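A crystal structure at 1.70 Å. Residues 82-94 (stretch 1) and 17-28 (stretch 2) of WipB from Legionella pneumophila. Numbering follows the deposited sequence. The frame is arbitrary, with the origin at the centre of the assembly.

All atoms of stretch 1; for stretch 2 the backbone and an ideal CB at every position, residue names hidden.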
ATOM      1  N   ILE A  82      13.868  16.375   4.620  1.00 23.04           N
ATOM      2  CA  ILE A  82      14.274  15.155   3.935  1.00 25.24           C
ATOM      3  C   ILE A  82      14.485  15.498   2.467  1.00 24.76           C
ATOM      4  O   ILE A  82      13.672  16.210   1.865  1.00 28.20           O
ATOM      5  CB  ILE A  82      13.224  14.047   4.112  1.00 25.97           C
ATOM      6  CG1 ILE A  82      13.215  13.559   5.571  1.00 23.72           C
ATOM      7  CG2 ILE A  82      13.475  12.907   3.146  1.00 24.44           C
ATOM      8  CD1 ILE A  82      12.046  12.583   5.907  1.00 18.86           C
ATOM      9  N   LYS A  83      15.604  15.050   1.909  1.00 25.36           N
ATOM     10  CA  LYS A  83      15.902  15.268   0.501  1.00 24.33           C
ATOM     11  C   LYS A  83      16.000  13.930  -0.203  1.00 21.88           C
ATOM     12  O   LYS A  83      16.681  13.021   0.273  1.00 25.31           O
ATOM     13  CB  LYS A  83      17.207  16.051   0.306  1.00 27.80           C
ATOM     14  CG  LYS A  83      17.181  16.881  -0.968  1.00 39.34           C
ATOM     15  CD  LYS A  83      18.559  17.130  -1.529  1.00 48.36           C
ATOM     16  CE  LYS A  83      18.441  17.835  -2.871  1.00 52.52           C
ATOM     17  NZ  LYS A  83      17.243  17.359  -3.627  1.00 48.37           N
ATOM     18  N   ILE A  84      15.308  13.819  -1.329  1.00 20.03           N
ATOM     19  CA  ILE A  84      15.464  12.675  -2.214  1.00 20.53           C
ATOM     20  C   ILE A  84      16.743  12.892  -3.012  1.00 24.15           C
ATOM     21  O   ILE A  84      16.924  13.947  -3.632  1.00 25.60           O
ATOM     22  CB  ILE A  84      14.244  12.508  -3.131  1.00 20.48           C
ATOM     23  CG1 ILE A  84      13.107  11.780  -2.400  1.00 21.06           C
ATOM     24  CG2 ILE A  84      14.599  11.715  -4.374  1.00 18.15           C
ATOM     25  CD1 ILE A  84      12.558  12.502  -1.166  1.00 20.60           C
ATOM     26  N   ILE A  85      17.654  11.930  -2.947  1.00 24.53           N
ATOM     27  CA  ILE A  85      18.948  12.020  -3.619  1.00 29.08           C
ATOM     28  C   ILE A  85      19.079  11.040  -4.768  1.00 29.76           C
ATOM     29  O   ILE A  85      20.108  11.058  -5.460  1.00 25.36           O
ATOM     30  CB  ILE A  85      20.116  11.810  -2.633  1.00 27.97           C
ATOM     31  CG1 ILE A  85      20.042  10.406  -2.029  1.00 28.74           C
ATOM     32  CG2 ILE A  85      20.066  12.853  -1.553  1.00 33.32           C
ATOM     33  CD1 ILE A  85      21.184  10.062  -1.097  1.00 25.93           C
ATOM     34  N   ASN A  86      18.095  10.171  -4.979  1.00 23.82           N
ATOM     35  CA  ASN A  86      18.115   9.217  -6.079  1.00 29.27           C
ATOM     36  C   ASN A  86      16.712   9.112  -6.647  1.00 28.27           C
ATOM     37  O   ASN A  86      15.803   8.604  -5.978  1.00 26.41           O
ATOM     38  CB  ASN A  86      18.618   7.842  -5.634  1.00 25.33           C
ATOM     39  CG  ASN A  86      18.942   6.931  -6.814  1.00 24.20           C
ATOM     40  OD1 ASN A  86      18.322   7.035  -7.867  1.00 29.01           O
ATOM     41  ND2 ASN A  86      19.928   6.066  -6.650  1.00 30.70           N
ATOM     42  N   THR A  87      16.546   9.590  -7.879  1.00 27.66           N
ATOM     43  CA  THR A  87      15.282   9.552  -8.594  1.00 28.44           C
ATOM     44  C   THR A  87      15.239   8.465  -9.658  1.00 33.48           C
ATOM     45  O   THR A  87      14.239   8.360 -10.375  1.00 38.23           O
ATOM     46  CB  THR A  87      15.012  10.914  -9.241  1.00 34.76           C
ATOM     47  OG1 THR A  87      16.031  11.174 -10.215  1.00 28.19           O
ATOM     48  CG2 THR A  87      15.031  12.016  -8.196  1.00 34.94           C
ATOM     49  N   LYS A  88      16.287   7.656  -9.782  1.00 28.44           N
ATOM     50  CA  LYS A  88      16.325   6.595 -10.783  1.00 33.89           C
ATOM     51  C   LYS A  88      16.074   5.215 -10.197  1.00 33.66           C
ATOM     52  O   LYS A  88      15.473   4.363 -10.858  1.00 44.17           O
ATOM     53  CB  LYS A  88      17.677   6.611 -11.503  1.00 37.52           C
ATOM     54  CG  LYS A  88      18.092   8.001 -11.957  1.00 44.06           C
ATOM     55  CD  LYS A  88      19.372   7.995 -12.773  1.00 55.78           C
ATOM     56  CE  LYS A  88      19.609   9.363 -13.407  1.00 60.94           C
ATOM     57  NZ  LYS A  88      18.440   9.735 -14.262  1.00 61.23           N
ATOM     58  N   LYS A  89      16.530   4.977  -8.974  1.00 26.49           N
ATOM     59  CA  LYS A  89      16.288   3.705  -8.309  1.00 26.55           C
ATOM     60  C   LYS A  89      14.788   3.486  -8.131  1.00 32.86           C
ATOM     61  O   LYS A  89      14.104   4.310  -7.518  1.00 34.91           O
ATOM     62  CB  LYS A  89      16.975   3.703  -6.944  1.00 34.46           C
ATOM     63  CG  LYS A  89      18.196   2.836  -6.811  1.00 49.39           C
ATOM     64  CD  LYS A  89      18.295   2.287  -5.397  1.00 47.69           C
ATOM     65  CE  LYS A  89      19.737   2.029  -4.996  1.00 50.24           C
ATOM     66  NZ  LYS A  89      19.857   1.024  -3.890  1.00 42.32           N
ATOM     67  N   LEU A  90      14.278   2.370  -8.646  1.00 29.01           N
ATOM     68  CA  LEU A  90      12.871   2.032  -8.446  1.00 28.30           C
ATOM     69  C   LEU A  90      12.652   1.383  -7.083  1.00 30.43           C
ATOM     70  O   LEU A  90      13.390   0.476  -6.687  1.00 27.98           O
ATOM     71  CB  LEU A  90      12.363   1.103  -9.547  1.00 32.06           C
ATOM     72  CG  LEU A  90      10.915   0.617  -9.335  1.00 33.18           C
ATOM     73  CD1 LEU A  90       9.935   1.770  -9.419  1.00 29.00           C
ATOM     74  CD2 LEU A  90      10.540  -0.448 -10.331  1.00 26.30           C
ATOM     75  N   ILE A  91      11.620   1.850  -6.378  1.00 31.25           N
ATOM     76  CA  ILE A  91      11.224   1.345  -5.066  1.00 29.98           C
ATOM     77  C   ILE A  91       9.896   0.625  -5.237  1.00 24.85           C
ATOM     78  O   ILE A  91       8.911   1.243  -5.652  1.00 28.12           O
ATOM     79  CB  ILE A  91      11.068   2.485  -4.046  1.00 35.75           C
ATOM     80  CG1 ILE A  91      12.270   3.431  -4.106  1.00 38.81           C
ATOM     81  CG2 ILE A  91      10.877   1.927  -2.660  1.00 33.77           C
ATOM     82  CD1 ILE A  91      11.919   4.870  -3.750  1.00 39.99           C
ATOM     83  N   ARG A  92       9.856  -0.665  -4.920  1.00 22.25           N
ATOM     84  CA  ARG A  92       8.615  -1.433  -4.937  1.00 23.18           C
ATOM     85  C   ARG A  92       8.213  -1.750  -3.507  1.00 23.93           C
ATOM     86  O   ARG A  92       8.978  -2.381  -2.770  1.00 24.05           O
ATOM     87  CB  ARG A  92       8.754  -2.738  -5.726  1.00 29.02           C
ATOM     88  CG  ARG A  92       8.881  -2.591  -7.214  1.00 35.78           C
ATOM     89  CD  ARG A  92       8.783  -3.964  -7.913  1.00 33.82           C
ATOM     90  NE  ARG A  92       8.828  -3.819  -9.372  1.00 38.64           N
ATOM     91  CZ  ARG A  92       9.951  -3.741 -10.068  1.00 38.65           C
ATOM     92  NH1 ARG A  92      11.103  -3.801  -9.427  1.00 42.74           N
ATOM     93  NH2 ARG A  92       9.922  -3.591 -11.390  1.00 52.25           N
ATOM     94  N   LEU A  93       7.010  -1.327  -3.122  1.00 21.75           N
ATOM     95  CA  LEU A  93       6.433  -1.692  -1.835  1.00 18.66           C
ATOM     96  C   LEU A  93       5.505  -2.893  -2.020  1.00 25.05           C
ATOM     97  O   LEU A  93       4.456  -2.785  -2.661  1.00 19.62           O
ATOM     98  CB  LEU A  93       5.679  -0.504  -1.236  1.00 18.44           C
ATOM     99  CG  LEU A  93       6.480   0.632  -0.570  1.00 19.28           C
ATOM    100  CD1 LEU A  93       7.485   1.309  -1.501  1.00 29.00           C
ATOM    101  CD2 LEU A  93       5.529   1.692   0.048  1.00 25.71           C
ATOM    102  N   ILE A  94       5.884  -4.036  -1.444  1.00 21.28           N
ATOM    103  CA  ILE A  94       5.062  -5.237  -1.569  1.00 19.90           C
ATOM    104  C   ILE A  94       3.754  -5.095  -0.785  1.00 19.21           C
ATOM    105  O   ILE A  94       2.811  -5.872  -0.993  1.00 20.54           O
ATOM    106  CB  ILE A  94       5.901  -6.468  -1.151  1.00 32.41           C
ATOM    107  CG1 ILE A  94       5.608  -7.661  -2.050  1.00 36.75           C
ATOM    108  CG2 ILE A  94       5.698  -6.819   0.311  1.00 31.95           C
ATOM    109  CD1 ILE A  94       6.433  -7.677  -3.320  1.00 40.90           C
ATOM    110  N   UNK A  17      10.718   2.088  10.016  1.00 17.55           N
ATOM    111  CA  UNK A  17      11.276   1.063   9.144  1.00 20.27           C
ATOM    112  C   UNK A  17      11.351   1.557   7.707  1.00 19.65           C
ATOM    113  O   UNK A  17      12.395   1.421   7.055  1.00 19.87           O
ATOM    114  CB  UNK A  17      10.442  -0.217   9.220  1.00 20.27           C
ATOM    115  N   UNK A  18      10.258   2.161   7.212  1.00 19.34           N
ATOM    116  CA  UNK A  18      10.243   2.783   5.884  1.00 16.56           C
ATOM    117  C   UNK A  18      11.368   3.805   5.739  1.00 21.82           C
ATOM    118  O   UNK A  18      12.130   3.770   4.766  1.00 18.59           O
ATOM    119  CB  UNK A  18       8.892   3.453   5.626  1.00 16.56           C
ATOM    120  N   UNK A  19      11.486   4.730   6.699  1.00 18.71           N
ATOM    121  CA  UNK A  19      12.586   5.689   6.674  1.00 21.40           C
ATOM    122  C   UNK A  19      13.942   4.993   6.629  1.00 23.64           C
ATOM    123  O   UNK A  19      14.824   5.389   5.860  1.00 18.20           O
ATOM    124  CB  UNK A  19      12.512   6.607   7.896  1.00 21.40           C
ATOM    125  N   UNK A  20      14.138   3.977   7.470  1.00 19.42           N
ATOM    126  CA  UNK A  20      15.433   3.306   7.543  1.00 20.07           C
ATOM    127  C   UNK A  20      15.834   2.733   6.188  1.00 21.43           C
ATOM    128  O   UNK A  20      16.974   2.917   5.734  1.00 22.57           O
ATOM    129  CB  UNK A  20      15.398   2.194   8.594  1.00 20.07           C
ATOM    130  N   UNK A  21      14.903   2.048   5.523  1.00 19.04           N
ATOM    131  CA  UNK A  21      15.222   1.445   4.235  1.00 17.47           C
ATOM    132  C   UNK A  21      15.551   2.523   3.212  1.00 21.91           C
ATOM    133  O   UNK A  21      16.537   2.411   2.466  1.00 22.23           O
ATOM    134  CB  UNK A  21      14.061   0.579   3.742  1.00 17.47           C
ATOM    135  N   UNK A  22      14.758   3.602   3.189  1.00 21.65           N
ATOM    136  CA  UNK A  22      14.995   4.696   2.253  1.00 23.05           C
ATOM    137  C   UNK A  22      16.375   5.315   2.454  1.00 22.06           C
ATOM    138  O   UNK A  22      17.024   5.708   1.483  1.00 20.81           O
ATOM    139  CB  UNK A  22      13.914   5.767   2.408  1.00 23.05           C
ATOM    140  N   UNK A  23      16.842   5.407   3.704  1.00 19.18           N
ATOM    141  CA  UNK A  23      18.177   5.946   3.969  1.00 21.78           C
ATOM    142  C   UNK A  23      19.257   4.947   3.559  1.00 21.50           C
ATOM    143  O   UNK A  23      20.221   5.298   2.859  1.00 20.94           O
ATOM    144  CB  UNK A  23      18.325   6.304   5.449  1.00 21.78           C
ATOM    145  N   UNK A  24      19.121   3.692   4.001  1.00 19.59           N
ATOM    146  CA  UNK A  24      20.149   2.684   3.769  1.00 24.40           C
ATOM    147  C   UNK A  24      20.283   2.332   2.293  1.00 25.19           C
ATOM    148  O   UNK A  24      21.337   1.859   1.866  1.00 27.68           O
ATOM    149  CB  UNK A  24      19.838   1.422   4.576  1.00 24.40           C
ATOM    150  N   UNK A  25      19.230   2.535   1.509  1.00 25.86           N
ATOM    151  CA  UNK A  25      19.259   2.225   0.089  1.00 25.58           C
ATOM    152  C   UNK A  25      19.568   3.442  -0.768  1.00 30.67           C
ATOM    153  O   UNK A  25      19.440   3.368  -1.993  1.00 31.45           O
ATOM    154  CB  UNK A  25      17.920   1.620  -0.339  1.00 25.58           C
ATOM    155  N   UNK A  26      19.974   4.555  -0.156  1.00 22.24           N
ATOM    156  CA  UNK A  26      20.378   5.721  -0.913  1.00 25.40           C
ATOM    157  C   UNK A  26      19.278   6.437  -1.658  1.00 29.15           C
ATOM    158  O   UNK A  26      19.552   7.100  -2.664  1.00 24.51           O
ATOM    159  CB  UNK A  26      21.458   5.311  -1.917  1.00 25.40           C
ATOM    160  N   UNK A  27      18.030   6.331  -1.196  1.00 24.97           N
ATOM    161  CA  UNK A  27      16.978   7.133  -1.807  1.00 28.70           C
ATOM    162  C   UNK A  27      16.926   8.528  -1.194  1.00 20.47           C
ATOM    163  O   UNK A  27      16.669   9.511  -1.895  1.00 21.81           O
ATOM    164  CB  UNK A  27      15.623   6.439  -1.654  1.00 28.70           C
ATOM    165  N   UNK A  28      17.095   8.642   0.128  1.00 21.74           N
ATOM    166  CA  UNK A  28      16.927   9.925   0.799  1.00 21.59           C
ATOM    167  C   UNK A  28      18.130  10.210   1.677  1.00 21.85           C
ATOM    168  O   UNK A  28      18.814   9.304   2.161  1.00 30.00           O
ATOM    169  CB  UNK A  28      15.642   9.943   1.629  1.00 21.59           C
TER

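Residues 17–24 form a helix that enters from earlier in the chain. At position 17 nothing of stretch 1 lies within reach, so the visible atoms set no preference; the residue is Leu-17. Position 18 points its CA-to-CB bond sideways, and its ideal CB has no close neighbour. Only a long side chain could reach the apolar end of Leu-93, so a large aromatic or methionine would suit. It is Phe-18, whose CZ lies 4.1 Å from Leu-93 CD2. Position 19 is also sideways, with the apolar tip of Ile-82 beyond CB; a branched or long aliphatic would serve. Leu-19 places CD1 4.0 Å from Ile-82 CD1.

Positions 20 and 21 are out of reach and undetermined by stretch 1; they are Asn-20 and Ile-21. Position 22 again points sideways, but the methyl end of Ile-91 is accessible to an extended aliphatic chain. Leu-22 makes that contact, its CD2 standing 4.2 Å from Ile-91 CD1. Positions 23 and 24 make no contact and could be many residues; they are Val-23 and Arg-24.

Position 25 is the first to leave helical angles. Its ideal CB is 4.1 Å from Lys-89 NZ, so an acidic or amide side chain would suit the ammonium group. The residue is Gln-25: Lys-89 NZ donates to its backbone O at 3.0 Å, whatever the side chain, and also lies 3.0 Å from its OE1. At position 26 phi is 69°, which by itself favours glycine, although asparagine can adopt such angles. Gly-26 occupies it, and its O approaches Asn-86 CB at 3.2 Å.

Position 27 directs CA-to-CB away, yet its ideal CB is 4.5 Å from Ile-91 CD1, and the CB of Lys-89 is near enough for a longer chain to reach. Isoleucine, leucine or methionine would be apt. Ile-27, with chi1 and chi2 both m, brings CD1 to 3.6 Å from Lys-89 CB and CG2 to 3.8 Å from Ile-91 CD1. Its carbonyl O accepts from Ile-85 N at 2.8 Å and, weakly, from Asn-86 N at 3.5 Å, tying the two stretches together whatever the side chain.

Position 28 has extended angles and pairs antiparallel with Ile-84, CA to CA 4.3 Å, their side chains on the same face of the sheet. With Ile-82 CG2 4.0 Å from the ideal CB, a beta-branched aliphatic would suit, and leucine is conceivable. Ile-28 sets CG2 3.9 Å from Ile-84 CD1, while its CA makes a CA-H...O contact with Lys-83 O at 3.1 Å.

Stretch 2, residues 17-28: LFLNILVRQGII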
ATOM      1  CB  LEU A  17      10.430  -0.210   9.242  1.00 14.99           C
ATOM      2  CG  LEU A  17      10.733  -1.363   8.283  1.00 19.26           C
ATOM      3  CD1 LEU A  17      12.186  -1.856   8.370  1.00 20.45           C
ATOM      4  CD2 LEU A  17       9.751  -2.502   8.521  1.00 20.42           C
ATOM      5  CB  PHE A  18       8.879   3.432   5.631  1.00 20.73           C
ATOM      6  CG  PHE A  18       8.618   3.810   4.185  1.00 18.95           C
ATOM      7  CD1 PHE A  18       9.182   3.100   3.138  1.00 21.34           C
ATOM      8  CD2 PHE A  18       7.796   4.879   3.883  1.00 20.93           C
ATOM      9  CE1 PHE A  18       8.918   3.465   1.819  1.00 20.88           C
ATOM     10  CE2 PHE A  18       7.533   5.244   2.573  1.00 25.06           C
ATOM     11  CZ  PHE A  18       8.101   4.536   1.533  1.00 19.93           C
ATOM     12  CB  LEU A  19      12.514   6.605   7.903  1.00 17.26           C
ATOM     13  CG  LEU A  19      13.527   7.763   7.846  1.00 22.35           C
ATOM     14  CD1 LEU A  19      12.973   8.888   7.005  1.00 23.04           C
ATOM     15  CD2 LEU A  19      13.855   8.291   9.230  1.00 16.99           C
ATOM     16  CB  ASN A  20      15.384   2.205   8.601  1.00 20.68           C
ATOM     17  CG  ASN A  20      16.754   1.857   9.140  1.00 24.00           C
ATOM     18  OD1 ASN A  20      17.643   2.712   9.232  1.00 31.79           O
ATOM     19  ND2 ASN A  20      16.929   0.597   9.522  1.00 20.38           N
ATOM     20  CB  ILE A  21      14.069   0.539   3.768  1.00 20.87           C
ATOM     21  CG1 ILE A  21      13.842  -0.598   4.763  1.00 26.19           C
ATOM     22  CG2 ILE A  21      14.369  -0.049   2.395  1.00 18.91           C
ATOM     23  CD1 ILE A  21      12.511  -1.328   4.544  1.00 26.01           C
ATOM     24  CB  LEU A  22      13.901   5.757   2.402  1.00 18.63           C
ATOM     25  CG  LEU A  22      12.511   5.373   1.914  1.00 22.34           C
ATOM     26  CD1 LEU A  22      11.479   6.361   2.435  1.00 21.57           C
ATOM     27  CD2 LEU A  22      12.487   5.327   0.383  1.00 19.41           C
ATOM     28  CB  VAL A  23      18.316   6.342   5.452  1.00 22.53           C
ATOM     29  CG1 VAL A  23      19.751   6.761   5.750  1.00 22.95           C
ATOM     30  CG2 VAL A  23      17.349   7.462   5.808  1.00 23.45           C
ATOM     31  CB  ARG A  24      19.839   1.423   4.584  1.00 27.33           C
ATOM     32  CG  ARG A  24      20.020   1.607   6.081  1.00 34.07           C
ATOM     33  CD  ARG A  24      19.648   0.353   6.875  1.00 39.63           C
ATOM     34  NE  ARG A  24      20.382  -0.842   6.456  1.00 39.15           N
ATOM     35  CZ  ARG A  24      21.600  -1.159   6.886  1.00 39.49           C
ATOM     36  NH1 ARG A  24      22.236  -0.362   7.739  1.00 35.27           N
ATOM     37  NH2 ARG A  24      22.187  -2.267   6.458  1.00 43.51           N
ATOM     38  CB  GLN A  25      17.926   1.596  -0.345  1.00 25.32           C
ATOM     39  CG  GLN A  25      17.742   0.155   0.124  1.00 31.66           C
ATOM     40  CD  GLN A  25      18.848  -0.750  -0.376  1.00 42.93           C
ATOM     41  OE1 GLN A  25      19.188  -0.732  -1.556  1.00 46.78           O
ATOM     42  NE2 GLN A  25      19.419  -1.542   0.522  1.00 46.26           N
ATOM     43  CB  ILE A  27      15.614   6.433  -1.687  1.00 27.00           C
ATOM     44  CG1 ILE A  27      15.697   5.006  -2.216  1.00 26.55           C
ATOM     45  CG2 ILE A  27      14.546   7.246  -2.431  1.00 19.59           C
ATOM     46  CD1 ILE A  27      15.935   4.962  -3.701  1.00 31.85           C
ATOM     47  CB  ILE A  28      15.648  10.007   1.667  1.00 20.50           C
ATOM     48  CG1 ILE A  28      15.746   9.031   2.830  1.00 19.71           C
ATOM     49  CG2 ILE A  28      14.403   9.767   0.832  1.00 18.77           C
ATOM     50  CD1 ILE A  28      14.531   9.067   3.763  1.00 26.57           C
TER
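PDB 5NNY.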